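Local coordinates for tail fiber protein (Acinetobacter phage AM24, PDB 5W5P) that probably recognises and degrades the capsular polysaccharide of the Acinetobacter host as a trimeric tailspike of the phage particle, at residues Ala106-Phe111 with Val136-Ala141; Arg143-Met148 with Asp169-Trp174; Leu208-Asp213 with Gly234-Ile239. All coordinates share one frame; numbering follows the deposited sequence.

Interaction 1. Residues Ala106-Phe111 with Val136-Ala141; sequences ADPCWF and VWFGNA
Ala-106 and Trp-137 share the one hydrogen bond that joins these two segments: Trp-137 N donates to Ala-106 O over 2.9 Å. With it, Ala-106 and Val-136 form a single beta bridge, so the loop runs beside strand 135-140 for only a step before turning off. A weaker polar contact follows, in which the CA-H of Asp-107 points almost straight at Trp-137 O, with 3.5 Å from Asp-107 CA to that oxygen.

The apolar part belongs to Pro-108. Its CG lies 3.6 Å from Val-136 CG1 and also rests over one face of the Phe-138 ring, 3.9 Å from Phe-138 CE2. Val-136 CG1 is anti to its backbone N (chi1 -174°), which places this methyl against the proline.

Each oxygen of the Asp-107 carboxylate is used. OD1 accepts from Cys-109 N at 2.8 Å, met from above the carboxylate plane, an Asx turn that opens the 3-10 turn 108-110. OD2 reaches the edge of the Trp-137 indole, 4.0 Å from Trp-137 CZ3, with carboxylate and ring planes almost perpendicular, and it makes a salt bridge to Arg-143.

All touching residues are buried, and Asn-103 of the second subunit packs on Asp-107 and Trp-137. Within the chain, helix 122-132 packs on Ala-106, Val-136 and Phe-138, while strand 164-169 lies alongside strand 135-140 as its parallel neighbour.

Interaction 2. Residues Arg143-Met148 with Asp169-Trp174; sequences RSFKMM and DGARVW. With ZN (zinc ion), chain C.
Ser-144 and Arg-172 meet on one side of a parallel strand pair, where Arg-172 NH1 donates to Ser-144 OG at 2.7 Å. The bond is bent, with an N-H...O angle of 134°, and the hydroxyl oxygen lies somewhat out of the guanidinium plane. The arginine chain turns at chi3 (-86°), which places NE away from the line of the extended chain. Trp-174 stands beside it: Arg-172 CD lies 3.2 Å above one face of the indole, toward its rim, while Trp-174 CZ2 lies over a face of the guanidinium. The same tryptophan brings NE1 to 4.0 Å from Ser-144 CB. Arg-172 NE donates to Gln-211 OE1, and its NH2 makes a salt bridge to Asp-161 of the second subunit, so Arg-172 reaches the subunit interface.

Strands 144-147 and 172-175 run in parallel as successive rungs of the right-handed beta-helix expected of phage tailspikes. Ser-144, Phe-145 and Lys-146 pair with Arg-172, Val-173 and Trp-174. The backbone ladder includes Phe-145 N to Arg-172 O and Met-147 N to Trp-174 O, the latter 2.9 Å long.

On the opposite face, Phe-145 and Val-173 point toward the interior. The edge of the Phe-145 ring presents CE2 to Ala-171 CB at 4.1 Å, and Phe-138 meets this ring edge-to-face. The selenium of Met-147, a selenomethionine, lies 3.8 Å from Val-173 CG1, the two side chains crossing at a slant, and helix 122-132 packs on Met-147. Three residues before Arg-172, Asp-169 OD1 binds a zinc ion at 2.3 Å.

Interaction 3. Residues Leu208-Asp213 with Gly234-Ile239; sequences LRFQGD and GRYLRI
Phe-210 and Tyr-236 lie on neighbouring rungs of the parallel beta-helix, in strands 209-211 and 235-237, where like positions of successive coils stack. Their side chains lie side by side and point the same way. The ring planes are 23° apart but slid past one another, with centroids 5.5 Å apart, so overlap is slight and the touch is mainly Phe-210 CD1 on Tyr-236 CE2 at 3.5 Å. Val-220 of strand 219-222 touches both side chains, and Ile-239 brings CD1 to Phe-210 CB.

The backbone ladder alternates direction: Arg-235 N donates to Leu-208 O, Phe-210 N to Arg-235 O, Leu-237 N to Phe-210 O, and Gly-212 N to Leu-237 O.

On the opposite face of the sheet Arg-209 CG lies 3.9 Å from Arg-235 CB. Their charged ends turn to backbone carbonyls of the second subunit, Asp-161 for Arg-209, Gly-160 and Ile-158 for Arg-235. Further along this face, Gln-211 runs beside Leu-237; its CG, anti to the backbone N (chi1 -172°), is set 3.6 Å from Leu-237 O, and its CD packs 3.7 Å from Leu-237 CD2.

With Gln-211 OE1 already held by Arg-172, one water knits the two segments beyond: it accepts from Gln-211 NE2 and from Arg-238 NH1, each at 2.9 Å, and donates to Gly-212 O at 2.6 Å.

In the fold
Following the chain from the N terminus, interaction 1 closes first, bringing the loop before helix 122-132 back onto strand 135-140 and so enclosing that helix. Interaction 2 opens just beyond and closes a turn free of helix, and interaction 3 closes another; the three are in series, none nested or crossed. Centres of interactions 1 and 2 lie about 9 Å apart, as do those of 2 and 3, against about 17 Å for 1 and 3. Strand 172-175 lies next to strand 209-211, joined by Val-173 N to Arg-209 O, so interactions 2 and 3 are consecutive layers of the beta-helix, while interaction 1 brings in the loop after strand 97-100. All three touch the second subunit.

Interaction 1. Residues Ala106-Phe111 with Val136-Ala141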
loop_
_atom_site.group_PDB
_atom_site.type_symbol
_atom_site.label_atom_id
_atom_site.label_comp_id
_atom_site.label_asym_id
_atom_site.label_seq_id
_atom_site.Cartn_x
_atom_site.Cartn_y
_atom_site.Cartn_z
ATOM N N ALA A 106 -13.285 20.438 25.085
ATOM C CA ALA A 106 -14.053 20.294 26.313
ATOM C C ALA A 106 -13.653 19.040 27.090
ATOM O O ALA A 106 -13.387 17.981 26.513
ATOM C CB ALA A 106 -15.550 20.268 26.000
ATOM N N ASP A 107 -13.616 19.184 28.423
ATOM C CA ASP A 107 -13.277 18.114 29.361
ATOM C C ASP A 107 -14.566 17.650 30.030
ATOM O O ASP A 107 -15.277 18.491 30.616
ATOM C CB ASP A 107 -12.276 18.641 30.398
ATOM C CG ASP A 107 -11.873 17.619 31.454
ATOM O OD1 ASP A 107 -12.383 16.484 31.481
ATOM O OD2 ASP A 107 -10.996 17.931 32.265
ATOM N N PRO A 108 -14.975 16.377 29.910
ATOM C CA PRO A 108 -16.194 15.956 30.629
ATOM C C PRO A 108 -16.107 16.171 32.123
ATOM O O PRO A 108 -17.151 16.230 32.787
ATOM C CB PRO A 108 -16.334 14.467 30.291
ATOM C CG PRO A 108 -15.603 14.310 29.030
ATOM C CD PRO A 108 -14.450 15.289 29.071
ATOM N N CYS A 109 -14.896 16.299 32.675
ATOM C CA CYS A 109 -14.757 16.517 34.107
ATOM C C CYS A 109 -15.292 17.872 34.536
ATOM O O CYS A 109 -15.652 18.034 35.705
ATOM C CB CYS A 109 -13.296 16.388 34.535
ATOM S SG CYS A 109 -12.733 14.677 34.748
ATOM N N TRP A 110 -15.345 18.842 33.621
ATOM C CA TRP A 110 -15.968 20.123 33.930
ATOM C C TRP A 110 -17.397 19.940 34.427
ATOM O O TRP A 110 -17.854 20.674 35.314
ATOM C CB TRP A 110 -15.948 21.019 32.693
ATOM C CG TRP A 110 -14.580 21.354 32.219
ATOM C CD1 TRP A 110 -13.410 21.192 32.903
ATOM C CD2 TRP A 110 -14.233 21.928 30.955
ATOM N NE1 TRP A 110 -12.351 21.628 32.138
ATOM C CE2 TRP A 110 -12.831 22.081 30.937
ATOM C CE3 TRP A 110 -14.971 22.324 29.835
ATOM C CZ2 TRP A 110 -12.156 22.611 29.844
ATOM C CZ3 TRP A 110 -14.297 22.851 28.749
ATOM C CH2 TRP A 110 -12.904 22.990 28.761
ATOM N N PHE A 111 -18.112 18.961 33.872
ATOM C CA PHE A 111 -19.513 18.722 34.186
ATOM C C PHE A 111 -19.719 17.628 35.221
ATOM O O PHE A 111 -20.869 17.303 35.536
ATOM C CB PHE A 111 -20.288 18.371 32.913
ATOM C CG PHE A 111 -20.201 19.417 31.845
ATOM C CD1 PHE A 111 -19.212 19.361 30.877
ATOM C CD2 PHE A 111 -21.111 20.460 31.811
ATOM C CE1 PHE A 111 -19.131 20.325 29.892
ATOM C CE2 PHE A 111 -21.036 21.429 30.831
ATOM C CZ PHE A 111 -20.045 21.360 29.869
ATOM N N VAL A 136 -14.247 16.382 22.198
ATOM C CA VAL A 136 -14.172 15.995 23.600
ATOM C C VAL A 136 -12.799 15.403 23.886
ATOM O O VAL A 136 -12.229 14.696 23.046
ATOM C CB VAL A 136 -15.305 15.010 23.941
ATOM C CG1 VAL A 136 -15.345 14.709 25.429
ATOM C CG2 VAL A 136 -16.618 15.600 23.497
ATOM N N TRP A 137 -12.269 15.698 25.074
ATOM C CA TRP A 137 -10.931 15.290 25.488
ATOM C C TRP A 137 -11.007 14.795 26.926
ATOM O O TRP A 137 -11.538 15.495 27.793
ATOM C CB TRP A 137 -9.955 16.467 25.342
ATOM C CG TRP A 137 -8.571 16.319 25.944
ATOM C CD1 TRP A 137 -7.457 15.814 25.335
ATOM C CD2 TRP A 137 -8.157 16.726 27.259
ATOM N NE1 TRP A 137 -6.381 15.865 26.191
ATOM C CE2 TRP A 137 -6.783 16.425 27.378
ATOM C CE3 TRP A 137 -8.812 17.319 28.341
ATOM C CZ2 TRP A 137 -6.057 16.691 28.542
ATOM C CZ3 TRP A 137 -8.092 17.582 29.494
ATOM C CH2 TRP A 137 -6.731 17.265 29.586
ATOM N N PHE A 138 -10.480 13.597 27.177
ATOM C CA PHE A 138 -10.738 12.889 28.422
ATOM C C PHE A 138 -9.603 12.979 29.436
ATOM O O PHE A 138 -9.756 12.474 30.552
ATOM C CB PHE A 138 -11.049 11.422 28.129
ATOM C CG PHE A 138 -12.429 11.192 27.573
ATOM C CD1 PHE A 138 -12.682 11.330 26.215
ATOM C CD2 PHE A 138 -13.478 10.839 28.410
ATOM C CE1 PHE A 138 -13.952 11.115 25.702
ATOM C CE2 PHE A 138 -14.748 10.622 27.903
ATOM C CZ PHE A 138 -14.983 10.757 26.544
ATOM N N GLY A 139 -8.476 13.596 29.089
ATOM C CA GLY A 139 -7.423 13.823 30.063
ATOM C C GLY A 139 -6.378 12.722 30.110
ATOM O O GLY A 139 -6.246 11.901 29.198
ATOM N N ASN A 140 -5.634 12.699 31.219
ATOM C CA ASN A 140 -4.439 11.874 31.335
ATOM C C ASN A 140 -4.754 10.504 31.940
ATOM O O ASN A 140 -5.889 10.196 32.311
ATOM C CB ASN A 140 -3.365 12.598 32.152
ATOM C CG ASN A 140 -3.763 12.813 33.611
ATOM O OD1 ASN A 140 -4.940 12.934 33.947
ATOM N ND2 ASN A 140 -2.769 12.870 34.479
ATOM N N ALA A 141 -3.716 9.669 32.046
ATOM C CA ALA A 141 -3.877 8.277 32.451
ATOM C C ALA A 141 -4.364 8.120 33.883
ATOM O O ALA A 141 -4.794 7.023 34.254
ATOM C CB ALA A 141 -2.559 7.519 32.273
#

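Interaction 2. Residues Arg143-Met148 with Asp169-Trp174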
loop_
_atom_site.group_PDB
_atom_site.type_symbol
_atom_site.label_atom_id
_atom_site.label_comp_id
_atom_site.label_asym_id
_atom_site.label_seq_id
_atom_site.Cartn_x
_atom_site.Cartn_y
_atom_site.Cartn_z
ATOM N N ARG A 143 -7.036 9.217 34.975
ATOM C CA ARG A 143 -8.487 9.144 34.918
ATOM C C ARG A 143 -8.930 7.847 34.252
ATOM O O ARG A 143 -8.290 7.366 33.311
ATOM C CB ARG A 143 -9.063 10.338 34.158
ATOM C CG ARG A 143 -8.563 11.680 34.645
ATOM C CD ARG A 143 -8.734 12.721 33.562
ATOM N NE ARG A 143 -8.942 14.058 34.104
ATOM C CZ ARG A 143 -9.567 15.036 33.459
ATOM N NH1 ARG A 143 -10.058 14.825 32.243
ATOM N NH2 ARG A 143 -9.702 16.225 34.033
ATOM N N SER A 144 -10.029 7.285 34.759
ATOM C CA SER A 144 -10.683 6.116 34.173
ATOM C C SER A 144 -12.181 6.376 34.217
ATOM O O SER A 144 -12.758 6.466 35.305
ATOM C CB SER A 144 -10.334 4.834 34.931
ATOM O OG SER A 144 -9.022 4.388 34.634
ATOM N N PHE A 145 -12.806 6.508 33.055
ATOM C CA PHE A 145 -14.228 6.801 32.968
ATOM C C PHE A 145 -15.017 5.540 32.627
ATOM O O PHE A 145 -14.473 4.547 32.140
ATOM C CB PHE A 145 -14.494 7.889 31.923
ATOM C CG PHE A 145 -13.753 9.172 32.178
ATOM C CD1 PHE A 145 -14.333 10.188 32.927
ATOM C CD2 PHE A 145 -12.475 9.365 31.674
ATOM C CE1 PHE A 145 -13.652 11.372 33.168
ATOM C CE2 PHE A 145 -11.791 10.544 31.905
ATOM C CZ PHE A 145 -12.378 11.550 32.658
ATOM N N LYS A 146 -16.318 5.586 32.904
ATOM C CA LYS A 146 -17.224 4.500 32.551
ATOM C C LYS A 146 -18.406 5.078 31.793
ATOM O O LYS A 146 -19.122 5.936 32.319
ATOM C CB LYS A 146 -17.706 3.740 33.787
ATOM C CG LYS A 146 -18.824 2.759 33.490
ATOM C CD LYS A 146 -18.853 1.630 34.499
ATOM C CE LYS A 146 -19.590 2.049 35.756
ATOM N NZ LYS A 146 -19.534 0.994 36.813
HETATM N N MSE A 147 -18.608 4.611 30.563
HETATM C CA MSE A 147 -19.756 5.026 29.766
HETATM C C MSE A 147 -20.671 3.838 29.465
HETATM O O MSE A 147 -20.223 2.811 28.949
HETATM C CB MSE A 147 -19.295 5.683 28.466
HETATM C CG MSE A 147 -18.426 6.907 28.671
HETATM SE SE MSE A 147 -17.751 7.658 27.000
HETATM C CE MSE A 147 -19.444 7.911 26.067
HETATM N N MSE A 148 -21.954 3.984 29.789
HETATM C CA MSE A 148 -22.914 2.898 29.605
HETATM C C MSE A 148 -24.140 3.315 28.802
HETATM O O MSE A 148 -25.066 2.527 28.611
HETATM C CB MSE A 148 -23.363 2.356 30.957
HETATM C CG MSE A 148 -22.243 2.201 31.959
HETATM SE SE MSE A 148 -22.938 1.679 33.691
HETATM C CE MSE A 148 -23.622 -0.092 33.212
ATOM N N ASP A 169 -5.469 12.264 26.560
ATOM C CA ASP A 169 -4.053 12.325 26.890
ATOM C C ASP A 169 -3.639 11.124 27.730
ATOM O O ASP A 169 -2.818 11.234 28.645
ATOM C CB ASP A 169 -3.723 13.627 27.612
ATOM C CG ASP A 169 -2.302 14.072 27.374
ATOM O OD1 ASP A 169 -1.507 13.261 26.844
ATOM O OD2 ASP A 169 -1.979 15.232 27.720
ATOM N N GLY A 170 -4.203 9.956 27.426
ATOM C CA GLY A 170 -3.889 8.730 28.134
ATOM C C GLY A 170 -5.016 8.174 28.975
ATOM O O GLY A 170 -4.873 7.067 29.510
ATOM N N ALA A 171 -6.130 8.892 29.106
ATOM C CA ALA A 171 -7.218 8.442 29.959
ATOM C C ALA A 171 -7.775 7.104 29.475
ATOM O O ALA A 171 -7.577 6.688 28.328
ATOM C CB ALA A 171 -8.330 9.489 30.000
ATOM N N ARG A 172 -8.484 6.431 30.373
ATOM C CA ARG A 172 -9.149 5.172 30.074
ATOM C C ARG A 172 -10.658 5.368 30.106
ATOM O O ARG A 172 -11.179 6.105 30.949
ATOM C CB ARG A 172 -8.743 4.086 31.073
ATOM C CG ARG A 172 -9.473 2.770 30.880
ATOM C CD ARG A 172 -9.529 1.982 32.166
ATOM N NE ARG A 172 -8.335 1.168 32.333
ATOM C CZ ARG A 172 -7.584 1.154 33.427
ATOM N NH1 ARG A 172 -7.907 1.906 34.469
ATOM N NH2 ARG A 172 -6.511 0.376 33.477
ATOM N N VAL A 173 -11.354 4.715 29.178
ATOM C CA VAL A 173 -12.810 4.735 29.114
ATOM C C VAL A 173 -13.284 3.290 29.167
ATOM O O VAL A 173 -13.029 2.515 28.238
ATOM C CB VAL A 173 -13.330 5.435 27.851
ATOM C CG1 VAL A 173 -14.854 5.336 27.766
ATOM C CG2 VAL A 173 -12.879 6.882 27.819
ATOM N N TRP A 174 -13.957 2.921 30.254
ATOM C CA TRP A 174 -14.642 1.637 30.320
ATOM C C TRP A 174 -15.925 1.712 29.505
ATOM O O TRP A 174 -16.732 2.629 29.687
ATOM C CB TRP A 174 -14.965 1.265 31.763
ATOM C CG TRP A 174 -13.771 1.018 32.615
ATOM C CD1 TRP A 174 -13.174 1.906 33.463
ATOM C CD2 TRP A 174 -13.031 -0.203 32.724
ATOM N NE1 TRP A 174 -12.103 1.315 34.088
ATOM C CE2 TRP A 174 -11.995 0.019 33.656
ATOM C CE3 TRP A 174 -13.145 -1.463 32.129
ATOM C CZ2 TRP A 174 -11.078 -0.970 34.005
ATOM C CZ3 TRP A 174 -12.234 -2.446 32.477
ATOM C CH2 TRP A 174 -11.212 -2.191 33.405
HETATM ZN ZN ZN C . 0.390 13.594 25.630
#

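Interaction 3. Residues Leu208-Asp213 with Gly234-Ile239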
loop_
_atom_site.group_PDB
_atom_site.type_symbol
_atom_site.label_atom_id
_atom_site.label_comp_id
_atom_site.label_asym_id
_atom_site.label_seq_id
_atom_site.Cartn_x
_atom_site.Cartn_y
_atom_site.Cartn_z
ATOM N N LEU A 208 -6.345 7.682 23.797
ATOM C CA LEU A 208 -7.434 7.103 24.572
ATOM C C LEU A 208 -7.274 5.594 24.665
ATOM O O LEU A 208 -6.836 4.938 23.713
ATOM C CB LEU A 208 -8.794 7.411 23.947
ATOM C CG LEU A 208 -9.379 8.796 24.183
ATOM C CD1 LEU A 208 -10.695 8.913 23.443
ATOM C CD2 LEU A 208 -9.555 9.053 25.676
ATOM N N ARG A 209 -7.658 5.046 25.814
ATOM C CA ARG A 209 -7.641 3.606 26.057
ATOM C C ARG A 209 -9.078 3.160 26.299
ATOM O O ARG A 209 -9.623 3.373 27.386
ATOM C CB ARG A 209 -6.750 3.266 27.244
ATOM C CG ARG A 209 -5.289 3.633 27.058
ATOM C CD ARG A 209 -4.496 3.362 28.322
ATOM N NE ARG A 209 -4.862 4.277 29.395
ATOM C CZ ARG A 209 -4.958 3.933 30.679
ATOM N NH1 ARG A 209 -4.725 2.684 31.057
ATOM N NH2 ARG A 209 -5.287 4.843 31.587
ATOM N N PHE A 210 -9.700 2.557 25.289
ATOM C CA PHE A 210 -11.033 1.991 25.440
ATOM C C PHE A 210 -10.900 0.563 25.947
ATOM O O PHE A 210 -10.117 -0.220 25.407
ATOM C CB PHE A 210 -11.796 2.035 24.116
ATOM C CG PHE A 210 -12.174 3.426 23.683
ATOM C CD1 PHE A 210 -11.488 4.066 22.661
ATOM C CD2 PHE A 210 -13.211 4.101 24.312
ATOM C CE1 PHE A 210 -11.843 5.348 22.258
ATOM C CE2 PHE A 210 -13.563 5.383 23.927
ATOM C CZ PHE A 210 -12.879 6.008 22.899
ATOM N N GLN A 211 -11.642 0.233 26.998
ATOM C CA GLN A 211 -11.474 -1.047 27.669
ATOM C C GLN A 211 -12.824 -1.606 28.087
ATOM O O GLN A 211 -13.684 -0.873 28.585
ATOM C CB GLN A 211 -10.560 -0.908 28.898
ATOM C CG GLN A 211 -10.171 -2.233 29.547
ATOM C CD GLN A 211 -8.980 -2.106 30.487
ATOM O OE1 GLN A 211 -8.224 -1.134 30.423
ATOM N NE2 GLN A 211 -8.808 -3.092 31.367
ATOM N N GLY A 212 -13.005 -2.913 27.868
ATOM C CA GLY A 212 -14.139 -3.640 28.389
ATOM C C GLY A 212 -13.672 -4.683 29.394
ATOM O O GLY A 212 -12.477 -4.968 29.519
ATOM N N ASP A 213 -14.637 -5.249 30.120
ATOM C CA ASP A 213 -14.331 -6.289 31.095
ATOM C C ASP A 213 -14.301 -7.688 30.488
ATOM O O ASP A 213 -13.888 -8.634 31.168
ATOM C CB ASP A 213 -15.337 -6.255 32.254
ATOM C CG ASP A 213 -16.777 -6.285 31.787
ATOM O OD1 ASP A 213 -17.015 -6.494 30.583
ATOM O OD2 ASP A 213 -17.679 -6.093 32.626
ATOM N N GLY A 234 -5.438 4.687 19.127
ATOM C CA GLY A 234 -6.045 4.259 20.371
ATOM C C GLY A 234 -5.664 2.864 20.817
ATOM O O GLY A 234 -5.223 2.040 20.010
ATOM N N ARG A 235 -5.813 2.601 22.113
ATOM C CA ARG A 235 -5.662 1.269 22.680
ATOM C C ARG A 235 -7.047 0.701 22.956
ATOM O O ARG A 235 -7.914 1.400 23.494
ATOM C CB ARG A 235 -4.837 1.306 23.970
ATOM C CG ARG A 235 -4.026 0.034 24.235
ATOM C CD ARG A 235 -4.889 -1.105 24.762
ATOM N NE ARG A 235 -4.086 -2.236 25.224
ATOM C CZ ARG A 235 -3.468 -3.107 24.427
ATOM N NH1 ARG A 235 -3.567 -3.005 23.108
ATOM N NH2 ARG A 235 -2.756 -4.093 24.951
ATOM N N TYR A 236 -7.254 -0.559 22.578
ATOM C CA TYR A 236 -8.529 -1.241 22.770
ATOM C C TYR A 236 -8.254 -2.583 23.425
ATOM O O TYR A 236 -7.529 -3.412 22.865
ATOM C CB TYR A 236 -9.269 -1.430 21.445
ATOM C CG TYR A 236 -9.624 -0.134 20.766
ATOM C CD1 TYR A 236 -8.691 0.550 19.998
ATOM C CD2 TYR A 236 -10.892 0.405 20.887
ATOM C CE1 TYR A 236 -9.015 1.734 19.374
ATOM C CE2 TYR A 236 -11.227 1.591 20.268
ATOM C CZ TYR A 236 -10.287 2.251 19.515
ATOM O OH TYR A 236 -10.621 3.434 18.907
ATOM N N LEU A 237 -8.833 -2.793 24.601
ATOM C CA LEU A 237 -8.567 -3.971 25.411
ATOM C C LEU A 237 -9.895 -4.598 25.807
ATOM O O LEU A 237 -10.734 -3.938 26.431
ATOM C CB LEU A 237 -7.738 -3.599 26.645
ATOM C CG LEU A 237 -7.375 -4.700 27.645
ATOM C CD1 LEU A 237 -6.697 -5.879 26.951
ATOM C CD2 LEU A 237 -6.488 -4.128 28.736
ATOM N N ARG A 238 -10.082 -5.865 25.428
ATOM C CA ARG A 238 -11.277 -6.645 25.766
ATOM C C ARG A 238 -12.554 -5.919 25.344
ATOM O O ARG A 238 -13.555 -5.896 26.066
ATOM C CB ARG A 238 -11.301 -6.999 27.256
ATOM C CG ARG A 238 -10.090 -7.813 27.698
ATOM C CD ARG A 238 -10.193 -8.259 29.142
ATOM N NE ARG A 238 -8.963 -8.904 29.599
ATOM C CZ ARG A 238 -7.935 -8.255 30.142
ATOM N NH1 ARG A 238 -7.986 -6.938 30.296
ATOM N NH2 ARG A 238 -6.854 -8.920 30.539
ATOM N N ILE A 239 -12.517 -5.337 24.145
ATOM C CA ILE A 239 -13.656 -4.650 23.550
ATOM C C ILE A 239 -14.366 -5.615 22.611
ATOM O O ILE A 239 -13.734 -6.234 21.747
ATOM C CB ILE A 239 -13.209 -3.374 22.814
ATOM C CG1 ILE A 239 -12.629 -2.377 23.822
ATOM C CG2 ILE A 239 -14.355 -2.781 21.984
ATOM C CD1 ILE A 239 -13.676 -1.561 24.557
HETATM O O HOH W 1 -10.401 -5.515 30.990
#